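Local coordinates for periplasmic oligopeptide-binding protein (Burkholderia pseudomallei, PDB 3ZS6) that probably binds oligopeptides in the periplasm and delivers them to an ABC transport system for uptake, at residues A[85-88]-A[89-93]; A[118-121]-A[122-125]; A[220-223]-A[224-227]. All coordinates share one frame; numbering follows the deposited sequence.

Contact 1 of 3, residues A[85-88]-A[89-93]; sequences FVYA and WQRLA
Trp-89 N donates to Phe-85 O at 2.9 Å, and the same one-turn step is repeated by Gln-90 N to Val-86 O, Arg-91 N to Tyr-87 O and Leu-92 N to Ala-88 O. These four i to i+4 bonds, all 2.9 to 3.0 Å between N and O, fix which side chains stand one turn apart. Three side-chain pairs follow from that spacing. Phe-85 and Trp-89 share a buried side: the indole NE1 comes to the edge of the phenyl ring, near its plane, 4.2 Å from Phe-85 CD2, while its hydrogen is spent on the carbonyl of Leu-154. Large rings suit this side because it rests on strand 133-137. Elsewhere Val-86 and Gln-90 run side by side, Val-86 CG1 lying 3.3 Å from Gln-90 NE2; Gln-90 OE1 hydrogen-bonds a glycerol, probably from the crystallisation liquor. Tyr-87 and Arg-91 form the third pair. In Tyr-87, chi1 of 169° swings CG away from the backbone N, and the ring reaches forward along the helix until its OH lies 3.7 Å from Arg-91 CD. Ring and guanidinium planes are nearly parallel, 16° apart, but the methylene CD, not the guanidinium, does the touching. The polar contacts centre on the arginine. One water lies in the plane of its guanidinium, accepting from Arg-91 NH1 at 3.0 Å and donating to Ala-88 O, a carbonyl that also receives Leu-92 N. The other terminal nitrogen, NH2, makes a salt bridge with Asp-19, which should favour the charged form of both. The arrangement is that of an alpha helix laid by its Phe-85 and Trp-89 side on an antiparallel beta sheet, and touched on other sides by helix 159-165 through Tyr-87 and by the 118-125 turn through Gln-90.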
ATOM      1  N   PHE A  85      -8.367  13.785  16.651  1.00 14.25           N
ATOM      2  CA  PHE A  85      -8.172  13.730  15.203  1.00 13.62           C
ATOM      3  C   PHE A  85      -7.511  15.006  14.667  1.00 20.78           C
ATOM      4  O   PHE A  85      -6.612  14.938  13.826  1.00 17.41           O
ATOM      5  CB  PHE A  85      -9.492  13.429  14.476  1.00 12.26           C
ATOM      6  CG  PHE A  85      -9.965  12.007  14.656  1.00 19.75           C
ATOM      7  CD1 PHE A  85     -10.749  11.652  15.746  1.00 17.11           C
ATOM      8  CD2 PHE A  85      -9.602  11.023  13.743  1.00 19.71           C
ATOM      9  CE1 PHE A  85     -11.176  10.336  15.917  1.00 12.95           C
ATOM     10  CE2 PHE A  85     -10.019   9.710  13.905  1.00 14.52           C
ATOM     11  CZ  PHE A  85     -10.806   9.365  14.994  1.00 14.21           C
ATOM     12  N   VAL A  86      -7.949  16.161  15.161  1.00 16.00           N
ATOM     13  CA  VAL A  86      -7.323  17.424  14.786  1.00 20.16           C
ATOM     14  C   VAL A  86      -5.812  17.339  15.051  1.00 21.35           C
ATOM     15  O   VAL A  86      -4.995  17.657  14.180  1.00 20.28           O
ATOM     16  CB  VAL A  86      -7.946  18.633  15.543  1.00 20.88           C
ATOM     17  CG1 VAL A  86      -7.163  19.912  15.256  1.00 24.11           C
ATOM     18  CG2 VAL A  86      -9.425  18.815  15.162  1.00 16.55           C
ATOM     19  N   TYR A  87      -5.455  16.888  16.250  1.00 18.38           N
ATOM     20  CA  TYR A  87      -4.053  16.729  16.631  1.00 19.34           C
ATOM     21  C   TYR A  87      -3.306  15.766  15.711  1.00 16.45           C
ATOM     22  O   TYR A  87      -2.219  16.078  15.219  1.00 16.85           O
ATOM     23  CB  TYR A  87      -3.941  16.249  18.082  1.00 18.41           C
ATOM     24  CG  TYR A  87      -2.549  15.803  18.459  1.00 23.83           C
ATOM     25  CD1 TYR A  87      -1.553  16.735  18.757  1.00 25.77           C
ATOM     26  CD2 TYR A  87      -2.220  14.454  18.510  1.00 20.13           C
ATOM     27  CE1 TYR A  87      -0.267  16.331  19.095  1.00 25.50           C
ATOM     28  CE2 TYR A  87      -0.942  14.042  18.853  1.00 19.94           C
ATOM     29  CZ  TYR A  87       0.032  14.986  19.143  1.00 26.42           C
ATOM     30  OH  TYR A  87       1.307  14.580  19.480  1.00 28.33           O
ATOM     31  N   ALA A  88      -3.895  14.598  15.481  1.00 15.77           N
ATOM     32  CA  ALA A  88      -3.260  13.560  14.674  1.00 21.24           C
ATOM     33  C   ALA A  88      -2.980  14.034  13.258  1.00 15.73           C
ATOM     34  O   ALA A  88      -1.893  13.816  12.731  1.00 13.51           O
ATOM     35  CB  ALA A  88      -4.124  12.286  14.648  1.00 16.63           C
ATOM     36  N   TRP A  89      -3.967  14.674  12.643  1.00 14.24           N
ATOM     37  CA  TRP A  89      -3.833  15.105  11.254  1.00 14.04           C
ATOM     38  C   TRP A  89      -2.875  16.292  11.098  1.00 17.39           C
ATOM     39  O   TRP A  89      -2.089  16.333  10.150  1.00 18.54           O
ATOM     40  CB  TRP A  89      -5.204  15.417  10.633  1.00 14.89           C
ATOM     41  CG  TRP A  89      -6.070  14.196  10.470  1.00 12.40           C
ATOM     42  CD1 TRP A  89      -5.913  12.987  11.098  1.00 10.34           C
ATOM     43  CD2 TRP A  89      -7.216  14.060   9.618  1.00 13.60           C
ATOM     44  NE1 TRP A  89      -6.900  12.113  10.696  1.00 12.55           N
ATOM     45  CE2 TRP A  89      -7.712  12.745   9.788  1.00 17.35           C
ATOM     46  CE3 TRP A  89      -7.871  14.918   8.729  1.00 15.34           C
ATOM     47  CZ2 TRP A  89      -8.844  12.274   9.108  1.00 17.30           C
ATOM     48  CZ3 TRP A  89      -8.999  14.445   8.050  1.00 15.89           C
ATOM     49  CH2 TRP A  89      -9.465  13.136   8.241  1.00 12.92           C
ATOM     50  N   GLN A  90      -2.937  17.245  12.026  1.00 14.26           N
ATOM     51  CA  GLN A  90      -1.991  18.361  12.030  1.00 13.52           C
ATOM     52  C   GLN A  90      -0.561  17.814  12.178  1.00 16.84           C
ATOM     53  O   GLN A  90       0.373  18.257  11.498  1.00 15.92           O
ATOM     54  CB  GLN A  90      -2.307  19.347  13.167  1.00 14.55           C
ATOM     55  CG  GLN A  90      -3.536  20.245  12.931  1.00 16.25           C
ATOM     56  CD  GLN A  90      -3.814  21.174  14.105  1.00 22.40           C
ATOM     57  OE1 GLN A  90      -3.088  21.164  15.097  1.00 24.65           O
ATOM     58  NE2 GLN A  90      -4.872  21.978  13.997  1.00 21.84           N
ATOM     59  N   ARG A  91      -0.406  16.836  13.064  1.00 12.85           N
ATOM     60  CA  ARG A  91       0.886  16.196  13.308  1.00 20.55           C
ATOM     61  C   ARG A  91       1.412  15.502  12.042  1.00 22.39           C
ATOM     62  O   ARG A  91       2.583  15.631  11.682  1.00 20.47           O
ATOM     63  CB  ARG A  91       0.744  15.195  14.459  1.00 15.41           C
ATOM     64  CG  ARG A  91       1.980  14.355  14.751  1.00 16.83           C
ATOM     65  CD  ARG A  91       1.733  13.501  15.982  1.00 16.06           C
ATOM     66  NE  ARG A  91       2.899  12.716  16.357  1.00 12.78           N
ATOM     67  CZ  ARG A  91       3.049  11.420  16.101  1.00 14.80           C
ATOM     68  NH1 ARG A  91       2.101  10.744  15.454  1.00 15.18           N
ATOM     69  NH2 ARG A  91       4.151  10.799  16.493  1.00 11.91           N
ATOM     70  N   LEU A  92       0.528  14.777  11.367  1.00 17.25           N
ATOM     71  CA  LEU A  92       0.863  14.117  10.113  1.00 15.64           C
ATOM     72  C   LEU A  92       1.323  15.115   9.049  1.00 16.87           C
ATOM     73  O   LEU A  92       2.295  14.868   8.324  1.00 17.55           O
ATOM     74  CB  LEU A  92      -0.346  13.327   9.601  1.00 13.60           C
ATOM     75  CG  LEU A  92      -0.150  12.534   8.302  1.00 17.95           C
ATOM     76  CD1 LEU A  92       0.949  11.487   8.466  1.00 21.30           C
ATOM     77  CD2 LEU A  92      -1.446  11.869   7.873  1.00 15.94           C
ATOM     78  N   ALA A  93       0.615  16.238   8.959  1.00 14.24           N
ATOM     79  CA  ALA A  93       0.900  17.265   7.961  1.00 18.84           C
ATOM     80  C   ALA A  93       2.198  18.024   8.254  1.00 16.92           C
ATOM     81  O   ALA A  93       2.916  18.425   7.338  1.00 17.70           O
ATOM     82  CB  ALA A  93      -0.270  18.239   7.859  1.00 20.58           C
TER
HETATM   83  O   HOH W   1      -0.293  11.556  13.806  1.00 18.28           O

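Contact 2 of 3, residues A[118-121]-A[122-125]; sequences KQPP and GDLG
Asp-123 is joined to the residues before it both through its backbone and through its carboxylate. Its N donates to Pro-120 O at 2.9 Å, closing a tight turn, and its OD2 accepts from Gln-119 NE2 at 3.0 Å. That side-chain bond reaches OD2 on the anti side, from 32° out of the carboxylate plane, and the amide and carboxylate planes are turned 66° apart. With chi1 of -73° the carboxylate folds back beside its own backbone N. The short side chain thereby sets OD2 against the Pro-120 ring, 3.2 Å from Pro-120 CD, and within range of Gln-119 NE2, its charge giving the amide an acceptor.

Pro-121 is the second residue of this turn, where its ring holds phi at a helical value and no N-H is called for. It is the first residue only of the next, overlapping turn, in which Pro-121 O accepts Leu-124 N at 3.1 Å; in both backbone bonds the donor approaches from above the carbonyl plane. Gly-122, which follows, continues the helical backbone path.

Leu-124 then directs its side chain onto helix 111-115, while the side-chain amide of Asn-110 donates to Asp-123 O. Two overlapping i to i+3 bonds, with Leu-124 N left 4.5 Å from Pro-120 O, mark a short 3-10 turn between helix 111-115 and strand 126-128.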
ATOM      1  N   LYS A 118       5.012  26.347   4.314  1.00 31.19           N
ATOM      2  CA  LYS A 118       4.606  27.729   4.039  1.00 33.19           C
ATOM      3  C   LYS A 118       3.551  28.226   5.025  1.00 35.13           C
ATOM      4  O   LYS A 118       3.401  29.429   5.230  1.00 37.32           O
ATOM      5  CB  LYS A 118       4.104  27.871   2.601  1.00 33.80           C
ATOM      6  CG  LYS A 118       5.130  27.460   1.554  1.00 41.86           C
ATOM      7  CD  LYS A 118       4.591  27.638   0.143  1.00 53.08           C
ATOM      8  CE  LYS A 118       5.561  27.078  -0.892  1.00 61.40           C
ATOM      9  NZ  LYS A 118       4.990  27.087  -2.270  1.00 65.80           N
ATOM     10  N   GLN A 119       2.822  27.296   5.635  1.00 34.27           N
ATOM     11  CA  GLN A 119       1.814  27.645   6.636  1.00 31.79           C
ATOM     12  C   GLN A 119       1.938  26.739   7.851  1.00 29.17           C
ATOM     13  O   GLN A 119       2.400  25.609   7.738  1.00 25.44           O
ATOM     14  CB  GLN A 119       0.407  27.542   6.047  1.00 31.52           C
ATOM     15  CG  GLN A 119       0.119  28.572   4.970  1.00 32.85           C
ATOM     16  CD  GLN A 119      -1.286  28.461   4.427  1.00 36.24           C
ATOM     17  OE1 GLN A 119      -1.505  28.558   3.221  1.00 37.47           O
ATOM     18  NE2 GLN A 119      -2.252  28.255   5.317  1.00 36.50           N
ATOM     19  N   PRO A 120       1.530  27.240   9.026  1.00 33.22           N
ATOM     20  CA  PRO A 120       1.596  26.432  10.246  1.00 28.58           C
ATOM     21  C   PRO A 120       0.549  25.321  10.222  1.00 26.74           C
ATOM     22  O   PRO A 120      -0.508  25.490   9.617  1.00 24.27           O
ATOM     23  CB  PRO A 120       1.281  27.443  11.348  1.00 30.11           C
ATOM     24  CG  PRO A 120       0.446  28.483  10.670  1.00 30.94           C
ATOM     25  CD  PRO A 120       0.970  28.582   9.271  1.00 33.42           C
ATOM     26  N   PRO A 121       0.846  24.186  10.869  1.00 25.89           N
ATOM     27  CA  PRO A 121      -0.061  23.030  10.930  1.00 20.92           C
ATOM     28  C   PRO A 121      -1.467  23.402  11.430  1.00 23.83           C
ATOM     29  O   PRO A 121      -2.446  22.771  11.032  1.00 25.06           O
ATOM     30  CB  PRO A 121       0.637  22.096  11.923  1.00 23.50           C
ATOM     31  CG  PRO A 121       2.092  22.437  11.794  1.00 23.38           C
ATOM     32  CD  PRO A 121       2.109  23.938  11.589  1.00 20.65           C
ATOM     33  N   GLY A 122      -1.566  24.421  12.276  1.00 25.84           N
ATOM     34  CA  GLY A 122      -2.861  24.861  12.769  1.00 29.43           C
ATOM     35  C   GLY A 122      -3.831  25.294  11.680  1.00 27.98           C
ATOM     36  O   GLY A 122      -5.043  25.358  11.910  1.00 25.33           O
ATOM     37  N   ASP A 123      -3.305  25.587  10.490  1.00 25.98           N
ATOM     38  CA  ASP A 123      -4.137  26.028   9.366  1.00 23.03           C
ATOM     39  C   ASP A 123      -4.857  24.886   8.638  1.00 21.62           C
ATOM     40  O   ASP A 123      -5.688  25.132   7.760  1.00 24.28           O
ATOM     41  CB  ASP A 123      -3.307  26.828   8.354  1.00 24.70           C
ATOM     42  CG  ASP A 123      -2.941  28.219   8.856  1.00 33.04           C
ATOM     43  OD1 ASP A 123      -3.518  28.671   9.868  1.00 36.16           O
ATOM     44  OD2 ASP A 123      -2.085  28.866   8.224  1.00 31.00           O
ATOM     45  N   LEU A 124      -4.538  23.644   8.990  1.00 19.83           N
ATOM     46  CA  LEU A 124      -5.131  22.487   8.315  1.00 19.98           C
ATOM     47  C   LEU A 124      -6.662  22.497   8.388  1.00 24.61           C
ATOM     48  O   LEU A 124      -7.248  22.781   9.438  1.00 20.19           O
ATOM     49  CB  LEU A 124      -4.590  21.185   8.911  1.00 16.41           C
ATOM     50  CG  LEU A 124      -4.929  19.865   8.214  1.00 15.72           C
ATOM     51  CD1 LEU A 124      -4.405  19.858   6.775  1.00 15.24           C
ATOM     52  CD2 LEU A 124      -4.342  18.692   9.004  1.00 13.30           C
ATOM     53  N   GLY A 125      -7.304  22.158   7.275  1.00 22.15           N
ATOM     54  CA  GLY A 125      -8.755  22.173   7.201  1.00 26.35           C
ATOM     55  C   GLY A 125      -9.487  21.047   7.918  1.00 26.80           C
ATOM     56  O   GLY A 125     -10.419  20.465   7.365  1.00 20.97           O
TER

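Contact 3 of 3, residues A[220-223]-A[224-227]; sequences ETAL and RMYQ
Four successive i to i+4 hydrogen bonds join residues 220-223 to residues 224-227, making this a regular alpha helix. Arg-224 N reaches Glu-220 O at 3.0 Å, Met-225 N reaches Thr-221 O, Tyr-226 N reaches Ala-222 O, and Gln-227 N reaches Leu-223 O at 2.9 Å. Near the start of the helix, the side-chain oxygen of Asn-218 accepts from Thr-221 N.

The side chains meet different surroundings. Leu-223 and Tyr-226 face helix 242-249 and strand 470-480, both leaning on Leu-480 and on Phe-249, which meets the tyrosine ring edge-to-face. Leucine fills such a place with branched hydrocarbon; tyrosine combines a packing ring with a polar tip. In Tyr-226, chi1 of 179° places CG opposite the backbone N, carrying the ring away from residues 220-223, and its OH bonds to Glu-252. Lys-482 attends the same residue twice, through a cation-pi contact with the ring and a bond to Tyr-226 O. Buried Ala-222 brings only a methyl group, its CB 4.5 Å from Met-225 CE.

Met-225 lies against loops, at Ile-216, Gln-230 and Ile-231, and is flexible enough to turn back over the preceding turn. Its chain bends at the last torsion, chi3 -70°, and crosses Thr-221 so closely that the exact place of its end methyl is doubtful.

Arg-224 and Gln-227 are exposed. Glu-220 and Arg-224, one turn apart, carry opposite charges, but their charged atoms are not in contact, Glu-220 OE1 standing 4.9 Å from Arg-224 NE, and any attraction is probably modest. The arginine runs extended from CG to NE, and at the root of that chain Arg-224 CG passes 3.4 Å from Glu-220 O.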
ATOM      1  N   GLU A 220       7.871 -20.327   1.524  1.00 23.78           N
ATOM      2  CA  GLU A 220       7.943 -21.771   1.730  1.00 32.47           C
ATOM      3  C   GLU A 220       7.956 -22.130   3.209  1.00 27.54           C
ATOM      4  O   GLU A 220       7.275 -23.065   3.634  1.00 29.61           O
ATOM      5  CB  GLU A 220       9.156 -22.377   1.018  1.00 40.41           C
ATOM      6  CG  GLU A 220       8.832 -22.964  -0.351  1.00 55.34           C
ATOM      7  CD  GLU A 220       7.968 -24.217  -0.269  1.00 59.68           C
ATOM      8  OE1 GLU A 220       7.808 -24.768   0.843  0.86 56.94           O
ATOM      9  OE2 GLU A 220       7.451 -24.651  -1.323  0.81 61.32           O
ATOM     10  N   THR A 221       8.733 -21.387   3.987  1.00 23.36           N
ATOM     11  CA  THR A 221       8.770 -21.560   5.432  1.00 21.25           C
ATOM     12  C   THR A 221       7.392 -21.261   6.025  1.00 22.62           C
ATOM     13  O   THR A 221       6.921 -21.968   6.921  1.00 17.67           O
ATOM     14  CB  THR A 221       9.809 -20.618   6.078  1.00 27.97           C
ATOM     15  OG1 THR A 221      11.131 -21.029   5.701  1.00 30.39           O
ATOM     16  CG2 THR A 221       9.684 -20.631   7.595  1.00 21.58           C
ATOM     17  N   ALA A 222       6.745 -20.214   5.514  1.00 17.00           N
ATOM     18  CA  ALA A 222       5.380 -19.879   5.932  1.00 19.65           C
ATOM     19  C   ALA A 222       4.431 -21.046   5.669  1.00 17.98           C
ATOM     20  O   ALA A 222       3.571 -21.363   6.497  1.00 18.64           O
ATOM     21  CB  ALA A 222       4.887 -18.628   5.206  1.00 15.19           C
ATOM     22  N   LEU A 223       4.601 -21.681   4.512  1.00 15.12           N
ATOM     23  CA  LEU A 223       3.761 -22.816   4.118  1.00 17.78           C
ATOM     24  C   LEU A 223       3.945 -23.994   5.072  1.00 20.93           C
ATOM     25  O   LEU A 223       2.974 -24.621   5.496  1.00 21.92           O
ATOM     26  CB  LEU A 223       4.081 -23.234   2.677  1.00 19.57           C
ATOM     27  CG  LEU A 223       3.319 -24.417   2.071  1.00 26.28           C
ATOM     28  CD1 LEU A 223       1.822 -24.177   2.135  1.00 21.00           C
ATOM     29  CD2 LEU A 223       3.764 -24.664   0.630  1.00 28.70           C
ATOM     30  N   ARG A 224       5.198 -24.292   5.396  1.00 22.03           N
ATOM     31  CA  ARG A 224       5.524 -25.348   6.341  1.00 20.79           C
ATOM     32  C   ARG A 224       4.841 -25.107   7.680  1.00 22.06           C
ATOM     33  O   ARG A 224       4.273 -26.022   8.273  1.00 19.53           O
ATOM     34  CB  ARG A 224       7.034 -25.417   6.561  1.00 26.82           C
ATOM     35  CG  ARG A 224       7.842 -25.909   5.377  1.00 40.10           C
ATOM     36  CD  ARG A 224       9.305 -26.087   5.788  1.00 49.35           C
ATOM     37  NE  ARG A 224      10.153 -26.561   4.699  1.00 55.37           N
ATOM     38  CZ  ARG A 224      11.414 -26.958   4.857  1.00 61.13           C
ATOM     39  NH1 ARG A 224      11.970 -26.939   6.063  1.00 61.82           N
ATOM     40  NH2 ARG A 224      12.119 -27.377   3.814  1.00 61.03           N
ATOM     41  N   MET A 225       4.906 -23.872   8.161  1.00 15.94           N
ATOM     42  CA  MET A 225       4.293 -23.542   9.440  1.00 19.99           C
ATOM     43  C   MET A 225       2.771 -23.637   9.376  1.00 21.88           C
ATOM     44  O   MET A 225       2.123 -24.016  10.348  1.00 21.61           O
ATOM     45  CB  MET A 225       4.726 -22.145   9.895  1.00 25.00           C
ATOM     46  CG  MET A 225       6.158 -22.090  10.416  1.00 26.55           C
ATOM     47  SD  MET A 225       6.739 -20.406  10.719  1.00 30.59           S
ATOM     48  CE  MET A 225       6.875 -19.792   9.057  1.00 24.43           C
ATOM     49  N   TYR A 226       2.198 -23.275   8.233  1.00 17.35           N
ATOM     50  CA  TYR A 226       0.759 -23.356   8.068  1.00 17.61           C
ATOM     51  C   TYR A 226       0.361 -24.826   8.143  1.00 22.84           C
ATOM     52  O   TYR A 226      -0.555 -25.200   8.882  1.00 18.60           O
ATOM     53  CB  TYR A 226       0.355 -22.750   6.727  1.00 13.24           C
ATOM     54  CG  TYR A 226      -1.123 -22.805   6.416  1.00 12.06           C
ATOM     55  CD1 TYR A 226      -1.684 -23.931   5.837  1.00 13.22           C
ATOM     56  CD2 TYR A 226      -1.952 -21.715   6.678  1.00 13.80           C
ATOM     57  CE1 TYR A 226      -3.045 -23.990   5.538  1.00 13.53           C
ATOM     58  CE2 TYR A 226      -3.310 -21.757   6.382  1.00 14.18           C
ATOM     59  CZ  TYR A 226      -3.847 -22.901   5.815  1.00 13.25           C
ATOM     60  OH  TYR A 226      -5.180 -22.955   5.504  1.00 14.14           O
ATOM     61  N   GLN A 227       1.085 -25.655   7.396  1.00 18.46           N
ATOM     62  CA  GLN A 227       0.827 -27.090   7.357  1.00 21.85           C
ATOM     63  C   GLN A 227       0.923 -27.717   8.753  1.00 23.75           C
ATOM     64  O   GLN A 227       0.154 -28.614   9.088  1.00 23.42           O
ATOM     65  CB  GLN A 227       1.790 -27.772   6.380  1.00 27.27           C
ATOM     66  CG  GLN A 227       1.519 -29.243   6.123  1.00 42.94           C
ATOM     67  CD  GLN A 227       2.393 -29.810   5.006  1.00 61.46           C
ATOM     68  OE1 GLN A 227       3.143 -29.079   4.351  0.89 65.41           O
ATOM     69  NE2 GLN A 227       2.298 -31.120   4.786  1.00 64.62           N
TER

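In the fold
Along the chain the contacts come in series, contact 1 first and contact 3 last. Contacts 1 and 2 are neighbours, with centres 10 Å apart, and touch: Gln-90 CG lies 3.3 Å from Pro-121 O, and Leu-124 CD2 lies 3.5 Å from Trp-89 O. Both belong to the region of the five-stranded antiparallel sheet, since helix 82-93 packs on strand 133-137 and the 118-125 turn leads into strand 126-128. Contact 3, on helix 219-227, lies about 40 Å and 49 Å from them, centre to centre, across the chain's centre and beside strand 470-480. Two regions of one large solute-binding protein are thus marked, one holding contacts 1 and 2, the other contact 3.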